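Local coordinates for methanol--corrinoid protein co-methyltransferase (Methanosarcina barkeri, PDB 2I2X), which transfers the methyl group of methanol to the cob(I)amide carried by the partner protein MtaC, the first step of methanogenesis from methanol, at residues S162-G167 with P265-G270; I194-I199 with A215-C220. All blocks are in the same frame, centred on the assembly; numbering follows the deposited sequence.

Interaction 1: residues S162-G167 with P265-G270. With ZN (zinc ion), chain Q; K (potassium ion), chain S.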
ATOM      1  N   SER A 162       2.048  22.187  12.053  1.00  9.57           N
ATOM      2  CA  SER A 162       1.935  21.157  13.065  1.00  9.40           C
ATOM      3  C   SER A 162       3.331  20.798  13.543  1.00  9.35           C
ATOM      4  O   SER A 162       4.333  21.185  12.914  1.00  9.14           O
ATOM      5  CB  SER A 162       1.330  19.905  12.443  1.00  9.85           C
ATOM      6  OG  SER A 162      -0.084  19.933  12.433  1.00 12.17           O
ATOM      7  N   VAL A 163       3.390  20.040  14.638  1.00  8.30           N
ATOM      8  CA  VAL A 163       4.629  19.438  15.126  1.00  8.11           C
ATOM      9  C   VAL A 163       4.195  18.237  15.927  1.00  8.38           C
ATOM     10  O   VAL A 163       3.085  18.214  16.432  1.00  7.58           O
ATOM     11  CB  VAL A 163       5.466  20.404  16.060  1.00  8.37           C
ATOM     12  CG1 VAL A 163       4.610  21.038  17.121  1.00  5.71           C
ATOM     13  CG2 VAL A 163       6.624  19.650  16.739  1.00  6.81           C
ATOM     14  N   GLU A 164       5.065  17.250  16.038  1.00  8.88           N
ATOM     15  CA  GLU A 164       4.881  16.184  17.013  1.00 10.80           C
ATOM     16  C   GLU A 164       5.834  16.469  18.171  1.00 10.56           C
ATOM     17  O   GLU A 164       6.998  16.081  18.119  1.00 10.67           O
ATOM     18  CB  GLU A 164       5.247  14.838  16.401  1.00 10.47           C
ATOM     19  CG  GLU A 164       4.904  14.756  14.960  1.00 15.30           C
ATOM     20  CD  GLU A 164       4.432  13.383  14.550  1.00 20.53           C
ATOM     21  OE1 GLU A 164       4.488  12.447  15.358  1.00 22.34           O
ATOM     22  OE2 GLU A 164       4.005  13.217  13.393  1.00 24.60           O
ATOM     23  N   SER A 165       5.358  17.159  19.196  1.00 10.66           N
ATOM     24  CA  SER A 165       6.277  17.681  20.216  1.00 11.22           C
ATOM     25  C   SER A 165       6.663  16.683  21.321  1.00 11.77           C
ATOM     26  O   SER A 165       5.946  15.725  21.568  1.00 12.30           O
ATOM     27  CB  SER A 165       5.811  19.026  20.766  1.00 10.49           C
ATOM     28  OG  SER A 165       4.534  18.961  21.352  1.00 11.29           O
ATOM     29  N   MET A 166       7.806  16.921  21.960  1.00 12.20           N
ATOM     30  CA  MET A 166       8.456  15.946  22.811  1.00 12.51           C
ATOM     31  C   MET A 166       8.321  16.200  24.331  1.00 12.46           C
ATOM     32  O   MET A 166       8.921  15.482  25.151  1.00 11.59           O
ATOM     33  CB  MET A 166       9.942  15.881  22.458  1.00 13.08           C
ATOM     34  CG  MET A 166      10.314  15.460  21.046  1.00 15.71           C
ATOM     35  SD  MET A 166      12.140  15.584  20.792  1.00 22.08           S
ATOM     36  CE  MET A 166      12.495  17.319  21.146  1.00 17.47           C
ATOM     37  N   GLY A 167       7.545  17.202  24.727  1.00 12.70           N
ATOM     38  CA  GLY A 167       7.350  17.446  26.168  1.00 13.13           C
ATOM     39  C   GLY A 167       7.010  16.183  26.956  1.00 13.06           C
ATOM     40  O   GLY A 167       6.034  15.495  26.655  1.00 13.04           O
ATOM     41  N   PRO A 265      -7.035  21.239  11.523  1.00  6.83           N
ATOM     42  CA  PRO A 265      -7.210  19.848  11.919  1.00  6.86           C
ATOM     43  C   PRO A 265      -6.003  19.289  12.643  1.00  7.36           C
ATOM     44  O   PRO A 265      -4.882  19.536  12.232  1.00  7.41           O
ATOM     45  CB  PRO A 265      -7.395  19.128  10.581  1.00  7.52           C
ATOM     46  CG  PRO A 265      -6.688  20.015   9.562  1.00  7.57           C
ATOM     47  CD  PRO A 265      -6.834  21.413  10.072  1.00  6.21           C
ATOM     48  N   GLY A 266      -6.227  18.543  13.723  1.00  8.20           N
ATOM     49  CA  GLY A 266      -5.136  17.896  14.432  1.00  8.06           C
ATOM     50  C   GLY A 266      -4.419  16.868  13.585  1.00  8.65           C
ATOM     51  O   GLY A 266      -4.978  16.319  12.645  1.00  9.65           O
ATOM     52  N   LYS A 267      -3.176  16.598  13.934  1.00  8.77           N
ATOM     53  CA  LYS A 267      -2.371  15.563  13.296  1.00  8.64           C
ATOM     54  C   LYS A 267      -2.958  14.186  13.309  1.00  7.56           C
ATOM     55  O   LYS A 267      -3.476  13.727  14.309  1.00  6.23           O
ATOM     56  CB  LYS A 267      -1.002  15.475  13.964  1.00  8.54           C
ATOM     57  CG  LYS A 267      -0.031  16.524  13.454  1.00 11.26           C
ATOM     58  CD  LYS A 267       0.653  16.008  12.227  1.00 15.08           C
ATOM     59  CE  LYS A 267       1.631  14.921  12.596  1.00 14.42           C
ATOM     60  NZ  LYS A 267       2.033  14.214  11.367  1.00 14.65           N
ATOM     61  N   ASP A 268      -2.779  13.522  12.170  1.00  8.19           N
ATOM     62  CA  ASP A 268      -3.258  12.173  11.892  1.00  7.92           C
ATOM     63  C   ASP A 268      -2.950  11.133  12.963  1.00  8.10           C
ATOM     64  O   ASP A 268      -3.813  10.339  13.329  1.00  8.37           O
ATOM     65  CB  ASP A 268      -2.715  11.718  10.532  1.00  7.50           C
ATOM     66  CG  ASP A 268      -1.204  11.822  10.435  1.00  7.41           C
ATOM     67  OD1 ASP A 268      -0.552  12.251  11.419  1.00  7.87           O
ATOM     68  OD2 ASP A 268      -0.655  11.456   9.378  1.00  3.68           O
ATOM     69  N   CYS A 269      -1.727  11.120  13.462  1.00  8.33           N
ATOM     70  CA  CYS A 269      -1.339  10.098  14.434  1.00  9.56           C
ATOM     71  C   CYS A 269      -1.870  10.384  15.848  1.00  8.28           C
ATOM     72  O   CYS A 269      -1.623   9.602  16.792  1.00  7.91           O
ATOM     73  CB  CYS A 269       0.178   9.888  14.446  1.00 10.04           C
ATOM     74  SG  CYS A 269       1.143  11.377  14.798  1.00 14.20           S
ATOM     75  N   GLY A 270      -2.624  11.469  15.969  1.00  7.60           N
ATOM     76  CA  GLY A 270      -3.353  11.795  17.203  1.00  7.44           C
ATOM     77  C   GLY A 270      -4.623  10.967  17.304  1.00  8.00           C
ATOM     78  O   GLY A 270      -5.731  11.473  17.113  1.00  8.02           O
TER
HETATM   79 ZN    ZN Q 501       3.434  10.692  14.795  1.00 20.92          ZN
HETATM   80  K     K S 511       4.496  11.181  12.174  0.70 23.46           K
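K267 lies across E164 and packs on S162 at the C-terminal end of the TIM-barrel strands, where E164 links a zinc and a potassium ion and strand 160-163 faces the loop that follows helix 240-259. The two carboxylate oxygens of E164 are divided between the metals: OE1 binds zinc at 2.1 Å and OE2 binds potassium at 2.4 Å. C269 and C220 complete the protein ligands of the zinc, while E86 and E313 join E164 on the potassium.

The side chain of K267 runs at about a right angle to that of E164. It is bent at both chi2 (-86°) and chi3 (-72°), a folded course that takes its methylenes past S162 and then turns the amine toward the carboxylates. CG of K267 lies 3.6 Å from OG of S162, a hydroxyl whose hydrogen bond goes to the backbone oxygen of G216. Farther along, NZ of K267 makes a weak, charged hydrogen bond of 3.0 Å to E164 OE2, the oxygen that also holds potassium. The same amine forms salt bridges with E84 and, at 3.2 Å to OD1, with its own neighbour D268, and a hydrogen bond with E86; it is thus ringed by acidic groups, and its positive charge probably offsets part of theirs. A methionine in place of K267 would probably leave E84 and D268 without their salt-bridge mate and E86 and E164 without a hydrogen-bond donor, the metals then being the cations left at E164.

Beyond the lysine, a type I turn from K267 to G270 carries the cysteine ligand, its backbone closed by G270 N to K267 O. From this turn, C269 points toward the strand end, its SG bound to zinc at 2.4 Å and lying 3.6 Å from E164 OE1.

Interaction 2: residues I194-I199 with A215-C220. With ZN (zinc ion), chain Q.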
ATOM      1  N   ILE A 194       2.359  21.334  30.067  1.00 10.35           N
ATOM      2  CA  ILE A 194       3.097  22.568  30.302  1.00 10.68           C
ATOM      3  C   ILE A 194       3.877  22.962  29.013  1.00 10.82           C
ATOM      4  O   ILE A 194       3.847  24.117  28.584  1.00 10.56           O
ATOM      5  CB  ILE A 194       4.030  22.434  31.588  1.00 10.97           C
ATOM      6  CG1 ILE A 194       3.209  22.398  32.874  1.00 10.31           C
ATOM      7  CG2 ILE A 194       5.047  23.536  31.680  1.00  9.74           C
ATOM      8  CD1 ILE A 194       3.838  21.535  33.945  1.00  9.30           C
ATOM      9  N   ASP A 195       4.548  21.998  28.388  1.00 10.69           N
ATOM     10  CA  ASP A 195       5.332  22.302  27.188  1.00 11.58           C
ATOM     11  C   ASP A 195       4.404  22.672  26.033  1.00 11.85           C
ATOM     12  O   ASP A 195       4.714  23.582  25.254  1.00 11.87           O
ATOM     13  CB  ASP A 195       6.258  21.141  26.802  1.00 11.39           C
ATOM     14  CG  ASP A 195       7.139  21.462  25.603  1.00 12.48           C
ATOM     15  OD1 ASP A 195       8.092  22.284  25.713  1.00 10.00           O
ATOM     16  OD2 ASP A 195       6.870  20.860  24.532  1.00 16.18           O
ATOM     17  N   MET A 196       3.250  21.998  25.967  1.00 11.95           N
ATOM     18  CA  MET A 196       2.293  22.238  24.914  1.00 12.64           C
ATOM     19  C   MET A 196       1.840  23.687  24.936  1.00 13.22           C
ATOM     20  O   MET A 196       1.729  24.321  23.891  1.00 13.57           O
ATOM     21  CB  MET A 196       1.083  21.325  25.064  1.00 12.60           C
ATOM     22  CG  MET A 196       1.302  19.903  24.651  1.00 12.54           C
ATOM     23  SD  MET A 196       1.405  19.697  22.873  1.00 11.33           S
ATOM     24  CE  MET A 196      -0.253  20.115  22.347  1.00 11.13           C
ATOM     25  N   GLU A 197       1.581  24.224  26.127  1.00 13.52           N
ATOM     26  CA  GLU A 197       1.169  25.621  26.200  1.00 13.66           C
ATOM     27  C   GLU A 197       2.230  26.645  25.751  1.00 12.80           C
ATOM     28  O   GLU A 197       1.885  27.643  25.142  1.00 12.19           O
ATOM     29  CB  GLU A 197       0.620  25.968  27.567  1.00 14.05           C
ATOM     30  CG  GLU A 197       0.114  27.405  27.611  1.00 18.65           C
ATOM     31  CD  GLU A 197       0.008  27.965  28.999  1.00 22.87           C
ATOM     32  OE1 GLU A 197      -0.664  29.008  29.127  1.00 23.86           O
ATOM     33  OE2 GLU A 197       0.578  27.359  29.949  1.00 25.78           O
ATOM     34  N   LEU A 198       3.503  26.379  26.030  1.00 12.81           N
ATOM     35  CA  LEU A 198       4.593  27.254  25.603  1.00 13.41           C
ATOM     36  C   LEU A 198       4.585  27.331  24.090  1.00 13.60           C
ATOM     37  O   LEU A 198       4.348  28.388  23.490  1.00 14.74           O
ATOM     38  CB  LEU A 198       5.943  26.675  26.043  1.00 13.72           C
ATOM     39  CG  LEU A 198       7.230  27.486  26.318  1.00 14.68           C
ATOM     40  CD1 LEU A 198       8.439  26.732  25.775  1.00 13.62           C
ATOM     41  CD2 LEU A 198       7.236  28.923  25.801  1.00 13.99           C
ATOM     42  N   ILE A 199       4.812  26.187  23.463  1.00 12.95           N
ATOM     43  CA  ILE A 199       5.009  26.148  22.017  1.00 12.02           C
ATOM     44  C   ILE A 199       3.785  26.579  21.199  1.00 11.59           C
ATOM     45  O   ILE A 199       3.925  27.313  20.212  1.00 10.87           O
ATOM     46  CB  ILE A 199       5.545  24.781  21.587  1.00 12.06           C
ATOM     47  CG1 ILE A 199       4.531  23.683  21.914  1.00 11.60           C
ATOM     48  CG2 ILE A 199       6.873  24.514  22.302  1.00 10.60           C
ATOM     49  CD1 ILE A 199       4.931  22.338  21.408  1.00 15.25           C
ATOM     50  N   ALA A 215      -2.539  24.386  13.224  1.00  8.25           N
ATOM     51  CA  ALA A 215      -3.372  23.215  13.050  1.00  7.70           C
ATOM     52  C   ALA A 215      -3.517  22.309  14.290  1.00  7.15           C
ATOM     53  O   ALA A 215      -4.631  22.019  14.713  1.00  6.95           O
ATOM     54  CB  ALA A 215      -2.945  22.434  11.815  1.00  7.55           C
ATOM     55  N   GLY A 216      -2.403  21.862  14.864  1.00  7.11           N
ATOM     56  CA  GLY A 216      -2.428  21.065  16.094  1.00  6.96           C
ATOM     57  C   GLY A 216      -1.304  20.043  16.138  1.00  7.59           C
ATOM     58  O   GLY A 216      -0.579  19.873  15.156  1.00  7.68           O
ATOM     59  N   ASP A 217      -1.211  19.347  17.270  1.00  7.80           N
ATOM     60  CA  ASP A 217      -0.079  18.496  17.702  1.00  8.03           C
ATOM     61  C   ASP A 217      -0.585  17.046  17.812  1.00  7.42           C
ATOM     62  O   ASP A 217      -1.665  16.728  17.321  1.00  7.92           O
ATOM     63  CB  ASP A 217       0.349  18.983  19.100  1.00  8.41           C
ATOM     64  CG  ASP A 217       1.809  18.718  19.421  1.00  9.52           C
ATOM     65  OD1 ASP A 217       2.258  17.556  19.404  1.00 10.73           O
ATOM     66  OD2 ASP A 217       2.509  19.693  19.750  1.00 13.06           O
ATOM     67  N   THR A 218       0.168  16.182  18.480  1.00  6.98           N
ATOM     68  CA  THR A 218      -0.176  14.753  18.634  1.00  6.86           C
ATOM     69  C   THR A 218       0.677  14.244  19.720  1.00  6.13           C
ATOM     70  O   THR A 218       1.899  14.485  19.715  1.00  3.96           O
ATOM     71  CB  THR A 218       0.487  13.857  17.557  1.00  6.83           C
ATOM     72  OG1 THR A 218       0.260  14.364  16.273  1.00 11.90           O
ATOM     73  CG2 THR A 218      -0.000  12.475  17.614  1.00  5.54           C
ATOM     74  N   ASP A 219       0.087  13.406  20.555  1.00  6.82           N
ATOM     75  CA  ASP A 219       0.898  12.720  21.521  1.00  8.17           C
ATOM     76  C   ASP A 219       1.709  11.538  21.014  1.00  9.44           C
ATOM     77  O   ASP A 219       1.939  10.583  21.783  1.00 10.34           O
ATOM     78  CB  ASP A 219       0.101  12.282  22.709  1.00  7.73           C
ATOM     79  CG  ASP A 219       0.949  12.212  23.941  1.00  9.60           C
ATOM     80  OD1 ASP A 219       1.794  13.132  24.126  1.00  8.62           O
ATOM     81  OD2 ASP A 219       0.785  11.237  24.707  1.00 11.76           O
ATOM     82  N   CYS A 220       2.150  11.599  19.755  1.00 10.07           N
ATOM     83  CA  CYS A 220       2.892  10.508  19.127  1.00 10.88           C
ATOM     84  C   CYS A 220       4.059   9.998  19.961  1.00 11.09           C
ATOM     85  O   CYS A 220       4.253   8.795  20.114  1.00 11.06           O
ATOM     86  CB  CYS A 220       3.454  10.946  17.793  1.00 10.52           C
ATOM     87  SG  CYS A 220       3.682   9.503  16.660  1.00 14.46           S
TER
HETATM   88 ZN    ZN Q 501       3.434  10.692  14.795  1.00 20.92          ZN
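M196 and D217 mark the nearest backbone approach between helical segment 194-199 and segment 215-220, which leaves a weakly bonded strand at 215-216 and continues as loop; their CA atoms are 8.5 Å apart. G216 adopts backbone angles suited to glycine (phi 147°, psi 175°) just before D217 turns its side chain toward the helix. M196 and D217 approach from opposite directions. The methionine is folded at chi2 and chi3, bringing SD to 3.3 Å from OD2 of D217, while CE packs on the aspartate CB at 3.5 Å.

Helix 181-210 lies in the connection between the neighbouring parallel strands 160-163 and 213-216, a beta-alpha-beta crossover of the TIM barrel. On the helix side, I199 adds a lighter touch, its CD1 lying 4.0 Å from D217 OD2.

Both carboxylate oxygens of this buried aspartate have polar partners. OD2 is hydrogen-bonded to W200. OD1 uses its anti lone pair to accept a nearly straight hydrogen bond from T218 N, at 2.7 Å, and also forms a salt bridge with R253. Three residues beyond D217, the loop delivers C220, whose SG binds zinc at 2.2 Å.

The centres of the two interactions lie about 7 Å apart, and each has one segment on the same parallel barrel sheet, in which strands 160-163 and 213-216 are neighbours. Along the chain the order is 162-167, 194-199, 215-220 and then 265-270, which places interaction 2 wholly between the two halves of interaction 1. They are tied directly: S165 OG lies 2.7 Å from D217 OD2, a probable hydrogen bond. The zinc joins them as well, drawing two ligands, E164 and C269, from interaction 1 and the third, C220, from interaction 2. Three loops distant in sequence thus converge at one end of the barrel, beside the bound corrinoid.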